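Local atomic coordinates of terminal oxygenase component of carbazole 1,9a-dioxygenase (PDB entry 3GKQ), a protein that probably carries out the angular dioxygenation of carbazole, passing electrons from its Rieske [2Fe-2S] cluster to a mononuclear non-heme iron. Residues H186-K191 with L203-A208; K257-S262 with V273-D278. All coordinates share one frame; numbering follows the deposited sequence.

Contact 1: H186-K191 with L203-A208; sequences HVFIHK and LPLGFA. With FE2 (Fe (II) ion), chain G.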
loop_
_atom_site.group_PDB
_atom_site.type_symbol
_atom_site.label_atom_id
_atom_site.label_comp_id
_atom_site.label_asym_id
_atom_site.label_seq_id
_atom_site.Cartn_x
_atom_site.Cartn_y
_atom_site.Cartn_z
ATOM N N HIS A 186 -26.504 20.043 -2.111
ATOM C CA HIS A 186 -25.825 19.324 -1.048
ATOM C C HIS A 186 -26.226 19.706 0.369
ATOM O O HIS A 186 -25.883 18.993 1.302
ATOM C CB HIS A 186 -24.289 19.392 -1.227
ATOM C CG HIS A 186 -23.596 20.444 -0.409
ATOM N ND1 HIS A 186 -23.430 21.741 -0.847
ATOM C CD2 HIS A 186 -22.955 20.367 0.786
ATOM C CE1 HIS A 186 -22.711 22.414 0.039
ATOM N NE2 HIS A 186 -22.409 21.604 1.039
ATOM N N VAL A 187 -26.969 20.800 0.541
ATOM C CA VAL A 187 -27.373 21.212 1.888
ATOM C C VAL A 187 -28.100 20.093 2.644
ATOM O O VAL A 187 -28.204 20.129 3.869
ATOM C CB VAL A 187 -28.271 22.487 1.865
ATOM C CG1 VAL A 187 -27.477 23.670 1.332
ATOM C CG2 VAL A 187 -29.506 22.258 1.025
ATOM N N PHE A 188 -28.589 19.100 1.907
ATOM C CA PHE A 188 -29.283 17.952 2.489
ATOM C C PHE A 188 -28.388 17.268 3.529
ATOM O O PHE A 188 -28.869 16.808 4.570
ATOM C CB PHE A 188 -29.648 16.957 1.379
ATOM C CG PHE A 188 -30.508 15.804 1.836
ATOM C CD1 PHE A 188 -31.864 15.987 2.096
ATOM C CD2 PHE A 188 -29.965 14.529 1.982
ATOM C CE1 PHE A 188 -32.673 14.912 2.496
ATOM C CE2 PHE A 188 -30.762 13.447 2.381
ATOM C CZ PHE A 188 -32.121 13.640 2.636
ATOM N N ILE A 189 -27.084 17.208 3.252
ATOM C CA ILE A 189 -26.146 16.567 4.176
ATOM C C ILE A 189 -25.963 17.358 5.463
ATOM O O ILE A 189 -25.462 16.827 6.452
ATOM C CB ILE A 189 -24.726 16.393 3.568
ATOM C CG1 ILE A 189 -24.141 17.762 3.220
ATOM C CG2 ILE A 189 -24.781 15.499 2.353
ATOM C CD1 ILE A 189 -22.645 17.731 2.944
ATOM N N HIS A 190 -26.352 18.628 5.438
ATOM C CA HIS A 190 -26.207 19.485 6.609
ATOM C C HIS A 190 -27.489 19.605 7.453
ATOM O O HIS A 190 -27.517 20.356 8.428
ATOM C CB HIS A 190 -25.772 20.891 6.171
ATOM C CG HIS A 190 -24.439 20.939 5.487
ATOM N ND1 HIS A 190 -23.277 20.515 6.092
ATOM C CD2 HIS A 190 -24.078 21.414 4.268
ATOM C CE1 HIS A 190 -22.256 20.730 5.279
ATOM N NE2 HIS A 190 -22.715 21.275 4.167
ATOM N N LYS A 191 -28.533 18.862 7.096
ATOM C CA LYS A 191 -29.807 18.951 7.818
ATOM C C LYS A 191 -29.783 18.656 9.317
ATOM O O LYS A 191 -30.719 19.021 10.027
ATOM C CB LYS A 191 -30.872 18.078 7.133
ATOM C CG LYS A 191 -30.627 16.575 7.169
ATOM C CD LYS A 191 -31.564 15.867 6.183
ATOM C CE LYS A 191 -31.326 14.364 6.154
ATOM N NZ LYS A 191 -29.922 14.030 5.754
ATOM N N LEU A 203 -32.346 26.674 6.877
ATOM C CA LEU A 203 -31.697 25.792 5.912
ATOM C C LEU A 203 -32.697 24.807 5.323
ATOM O O LEU A 203 -33.191 23.912 6.011
ATOM C CB LEU A 203 -30.559 25.019 6.571
ATOM C CG LEU A 203 -29.712 24.175 5.615
ATOM C CD1 LEU A 203 -28.897 25.101 4.714
ATOM C CD2 LEU A 203 -28.791 23.262 6.408
ATOM N N PRO A 204 -33.010 24.964 4.034
ATOM C CA PRO A 204 -33.958 24.072 3.369
ATOM C C PRO A 204 -33.329 22.712 3.075
ATOM O O PRO A 204 -32.143 22.494 3.345
ATOM C CB PRO A 204 -34.301 24.833 2.097
ATOM C CG PRO A 204 -32.994 25.498 1.765
ATOM C CD PRO A 204 -32.525 26.006 3.110
ATOM N N LEU A 205 -34.138 21.802 2.540
ATOM C CA LEU A 205 -33.667 20.472 2.176
ATOM C C LEU A 205 -33.008 20.577 0.803
ATOM O O LEU A 205 -31.958 19.982 0.562
ATOM C CB LEU A 205 -34.837 19.483 2.100
ATOM C CG LEU A 205 -35.546 19.107 3.404
ATOM C CD1 LEU A 205 -36.766 18.260 3.088
ATOM C CD2 LEU A 205 -34.595 18.356 4.320
ATOM N N GLY A 206 -33.639 21.349 -0.082
ATOM C CA GLY A 206 -33.135 21.535 -1.434
ATOM C C GLY A 206 -33.788 22.700 -2.164
ATOM O O GLY A 206 -34.181 23.680 -1.531
ATOM N N PHE A 207 -33.919 22.584 -3.489
ATOM C CA PHE A 207 -34.498 23.647 -4.317
ATOM C C PHE A 207 -35.194 23.135 -5.583
ATOM O O PHE A 207 -34.815 22.107 -6.134
ATOM C CB PHE A 207 -33.396 24.612 -4.753
ATOM C CG PHE A 207 -32.608 25.200 -3.616
ATOM C CD1 PHE A 207 -33.102 26.280 -2.890
ATOM C CD2 PHE A 207 -31.360 24.689 -3.284
ATOM C CE1 PHE A 207 -32.356 26.850 -1.848
ATOM C CE2 PHE A 207 -30.608 25.248 -2.249
ATOM C CZ PHE A 207 -31.105 26.331 -1.529
ATOM N N ALA A 208 -36.213 23.862 -6.040
ATOM C CA ALA A 208 -36.939 23.517 -7.268
ATOM C C ALA A 208 -36.614 24.643 -8.260
ATOM O O ALA A 208 -37.392 25.583 -8.423
ATOM C CB ALA A 208 -38.442 23.454 -7.003
HETATM FE FE FE2 G . -21.429 21.916 2.426
HETATM O O HOH W 1 -30.829 20.448 4.561
HETATM O O HOH W 2 -21.810 23.907 2.438
HETATM O O HOH W 3 -19.786 22.621 0.874
#
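Val187, which lies between the iron ligands His186 and His190 in sequence, rests on Leu203; with Asp334, the two histidines form the two-histidine, one-carboxylate facial triad of a Rieske oxygenase. His186 turns away from 203-208 to bind iron through NE2, its ND1 hydrogen-bonded to Asp183 O. Val187 points the other way: CB meets Leu203 CD1 at 3.9 Å, and with CG1 anti to the carbonyl carbon (chi1 -65°), CG2 falls between backbone N and carbonyl carbon and reaches Pro204 O and Leu205 O, the latter at 3.4 Å. One water donates to both Val187 O and Pro204 O, at 2.7 Å each, linking the 3-10 turn to the loop that leads into strand 206-209. Phe188 lays CD1 against Leu205 CD2. His190 sets CB 3.8 Å from Leu203 CD2, so the two leucine methyls serve different residues of the turn. An alanine at Leu203 would remove both and would probably leave a gap beside Val187 and His190 CB, freeing the metal-binding turn to shift. Lys191 NZ, whose stronger partner is Glu84 of the second subunit, donates to Phe188 O at 3.2 Å from above the carbonyl plane, on the face opposite that approached by Lys191 N.

Contact 2: K257-S262 with V273-D278; sequences KMVAIS and VDPFPD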
loop_
_atom_site.group_PDB
_atom_site.type_symbol
_atom_site.label_atom_id
_atom_site.label_comp_id
_atom_site.label_asym_id
_atom_site.label_seq_id
_atom_site.Cartn_x
_atom_site.Cartn_y
_atom_site.Cartn_z
ATOM N N LYS A 257 -32.467 33.662 10.552
ATOM C CA LYS A 257 -31.209 34.158 9.991
ATOM C C LYS A 257 -30.996 33.568 8.602
ATOM O O LYS A 257 -30.858 32.353 8.446
ATOM C CB LYS A 257 -30.029 33.799 10.894
ATOM C CG LYS A 257 -30.025 34.541 12.214
ATOM C CD LYS A 257 -28.712 34.342 12.955
ATOM C CE LYS A 257 -28.668 35.178 14.225
ATOM N NZ LYS A 257 -27.344 35.101 14.892
ATOM N N MET A 258 -30.981 34.439 7.597
ATOM C CA MET A 258 -30.800 34.031 6.213
ATOM C C MET A 258 -29.329 34.083 5.802
ATOM O O MET A 258 -28.706 35.147 5.813
ATOM C CB MET A 258 -31.620 34.939 5.294
ATOM C CG MET A 258 -33.049 35.161 5.766
ATOM S SD MET A 258 -33.943 33.618 6.020
ATOM C CE MET A 258 -34.549 33.313 4.362
ATOM N N VAL A 259 -28.782 32.927 5.438
ATOM C CA VAL A 259 -27.386 32.837 5.020
ATOM C C VAL A 259 -27.271 32.173 3.654
ATOM O O VAL A 259 -28.270 31.727 3.087
ATOM C CB VAL A 259 -26.547 32.030 6.033
ATOM C CG1 VAL A 259 -26.424 32.802 7.336
ATOM C CG2 VAL A 259 -27.186 30.671 6.273
ATOM N N ALA A 260 -26.050 32.107 3.133
ATOM C CA ALA A 260 -25.809 31.496 1.828
ATOM C C ALA A 260 -26.770 32.090 0.804
ATOM O O ALA A 260 -27.488 31.367 0.103
ATOM C CB ALA A 260 -25.994 29.980 1.911
ATOM N N ILE A 261 -26.785 33.415 0.738
ATOM C CA ILE A 261 -27.637 34.138 -0.194
ATOM C C ILE A 261 -26.921 34.223 -1.536
ATOM O O ILE A 261 -27.545 34.154 -2.595
ATOM C CB ILE A 261 -27.928 35.562 0.333
ATOM C CG1 ILE A 261 -28.846 35.476 1.558
ATOM C CG2 ILE A 261 -28.551 36.417 -0.764
ATOM C CD1 ILE A 261 -29.096 36.805 2.236
ATOM N N SER A 262 -25.603 34.367 -1.479
ATOM C CA SER A 262 -24.787 34.456 -2.680
ATOM C C SER A 262 -23.583 33.530 -2.594
ATOM O O SER A 262 -22.666 33.760 -1.797
ATOM C CB SER A 262 -24.302 35.888 -2.886
ATOM O OG SER A 262 -23.350 35.945 -3.933
ATOM N N VAL A 273 -19.048 32.003 0.195
ATOM C CA VAL A 273 -20.437 31.865 0.628
ATOM C C VAL A 273 -20.767 33.127 1.421
ATOM O O VAL A 273 -20.167 33.395 2.467
ATOM C CB VAL A 273 -20.619 30.622 1.512
ATOM C CG1 VAL A 273 -22.082 30.442 1.866
ATOM C CG2 VAL A 273 -20.098 29.387 0.778
ATOM N N ASP A 274 -21.718 33.906 0.917
ATOM C CA ASP A 274 -22.071 35.161 1.559
ATOM C C ASP A 274 -23.573 35.389 1.739
ATOM O O ASP A 274 -24.333 35.375 0.770
ATOM C CB ASP A 274 -21.460 36.298 0.743
ATOM C CG ASP A 274 -21.459 37.612 1.480
ATOM O OD1 ASP A 274 -21.310 37.601 2.721
ATOM O OD2 ASP A 274 -21.584 38.659 0.808
ATOM N N PRO A 275 -24.021 35.579 2.994
ATOM C CA PRO A 275 -23.213 35.564 4.220
ATOM C C PRO A 275 -23.249 34.168 4.834
ATOM O O PRO A 275 -24.169 33.397 4.569
ATOM C CB PRO A 275 -23.918 36.591 5.095
ATOM C CG PRO A 275 -25.360 36.314 4.780
ATOM C CD PRO A 275 -25.355 36.155 3.262
ATOM N N PHE A 276 -22.258 33.841 5.656
ATOM C CA PHE A 276 -22.207 32.523 6.281
ATOM C C PHE A 276 -20.986 32.452 7.187
ATOM O O PHE A 276 -19.942 33.026 6.872
ATOM C CB PHE A 276 -22.131 31.442 5.190
ATOM C CG PHE A 276 -22.396 30.054 5.693
ATOM C CD1 PHE A 276 -21.374 29.294 6.256
ATOM C CD2 PHE A 276 -23.687 29.532 5.672
ATOM C CE1 PHE A 276 -21.635 28.036 6.788
ATOM C CE2 PHE A 276 -23.959 28.269 6.205
ATOM C CZ PHE A 276 -22.935 27.524 6.766
ATOM N N PRO A 277 -21.092 31.749 8.327
ATOM C CA PRO A 277 -22.244 31.009 8.861
ATOM C C PRO A 277 -23.225 31.903 9.627
ATOM O O PRO A 277 -24.064 31.418 10.388
ATOM C CB PRO A 277 -21.586 29.987 9.772
ATOM C CG PRO A 277 -20.474 30.796 10.377
ATOM C CD PRO A 277 -19.905 31.538 9.178
ATOM N N ASP A 278 -23.105 33.209 9.424
ATOM C CA ASP A 278 -23.967 34.175 10.089
ATOM C C ASP A 278 -24.096 35.387 9.183
ATOM O O ASP A 278 -23.203 35.666 8.380
ATOM C CB ASP A 278 -23.364 34.580 11.442
ATOM C CG ASP A 278 -24.271 35.514 12.234
ATOM O OD1 ASP A 278 -24.254 36.738 11.974
ATOM O OD2 ASP A 278 -25.011 35.013 13.106
HETATM O O HOH W 4 -26.636 37.584 13.559
#
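Val259 is the bump on which this contact turns. It drives into the bend made by Pro275 and Phe276, with CB only 3.1 Å from Pro275 O, a tight fit. Its two branches part there: CG2 approaches the Phe276 ring obliquely, 3.7 Å from CD2, while CG1, anti to the carbonyl carbon (chi1 -68°), runs on toward the backbone of Pro277 and Asp278. The peptide bonds before Pro275 and before Pro277 are both cis, giving 273-278 the kinks against which the valine lodges.

On one side of the bend the Ile261 side chain crosses the Pro275 ring, CD1 3.9 Å from Pro275 CD; on the other, with Phe276, Val273 CG1 fits against both CA and CB of Ala260. Here strand 262-266 begins and its hairpin partner 270-274 ends, inside the antiparallel sheet of the catalytic domain, which belongs to the Bet v 1-like clan. Ser262 and Asp274 are a hydrogen-bonded pair: Ser262 N donates to Asp274 O at 2.8 Å, and Asp274 N returns a bond to Ser262 O. Ile261 N adds a weak bond to Asp274 O, so Ile261 and Ser262 both face Asp274 as a classic beta bulge. Ala260 N, lying at the edge of the Phe276 ring, donates almost straight (168°) to Pro275 O at 2.7 Å, in the carbonyl plane. At the other end of the contact the extended chain of Lys257 reaches across to Asp278, NZ forming a salt bridge with OD2 at 2.9 Å, nearly along its C-O axis, while Asn199 bonds to both groups and a water links NZ to Asp278 OD1.

Contacts 1 and 2 follow one another along the chain within the same catalytic domain, their centres about 14 Å apart and their nearest atoms about 6 Å, without touching. Phe330 bridges them: it stacks on His190 and packs on Leu203 in contact 1, while its ring meets Phe276 of contact 2. Contact 1 is buried, joining the metal-binding turn to strand 206-209, outermost within its own chain, whose Phe207 bonds to a second subunit; its segments hold together by apolar packing and a shared water. Contact 2, only partly buried and untouched by other chains, closes the base of a hairpin with direct backbone bonds and a salt bridge. The side chain of Phe276 still lies about 7 Å from the bound iron(II) ion.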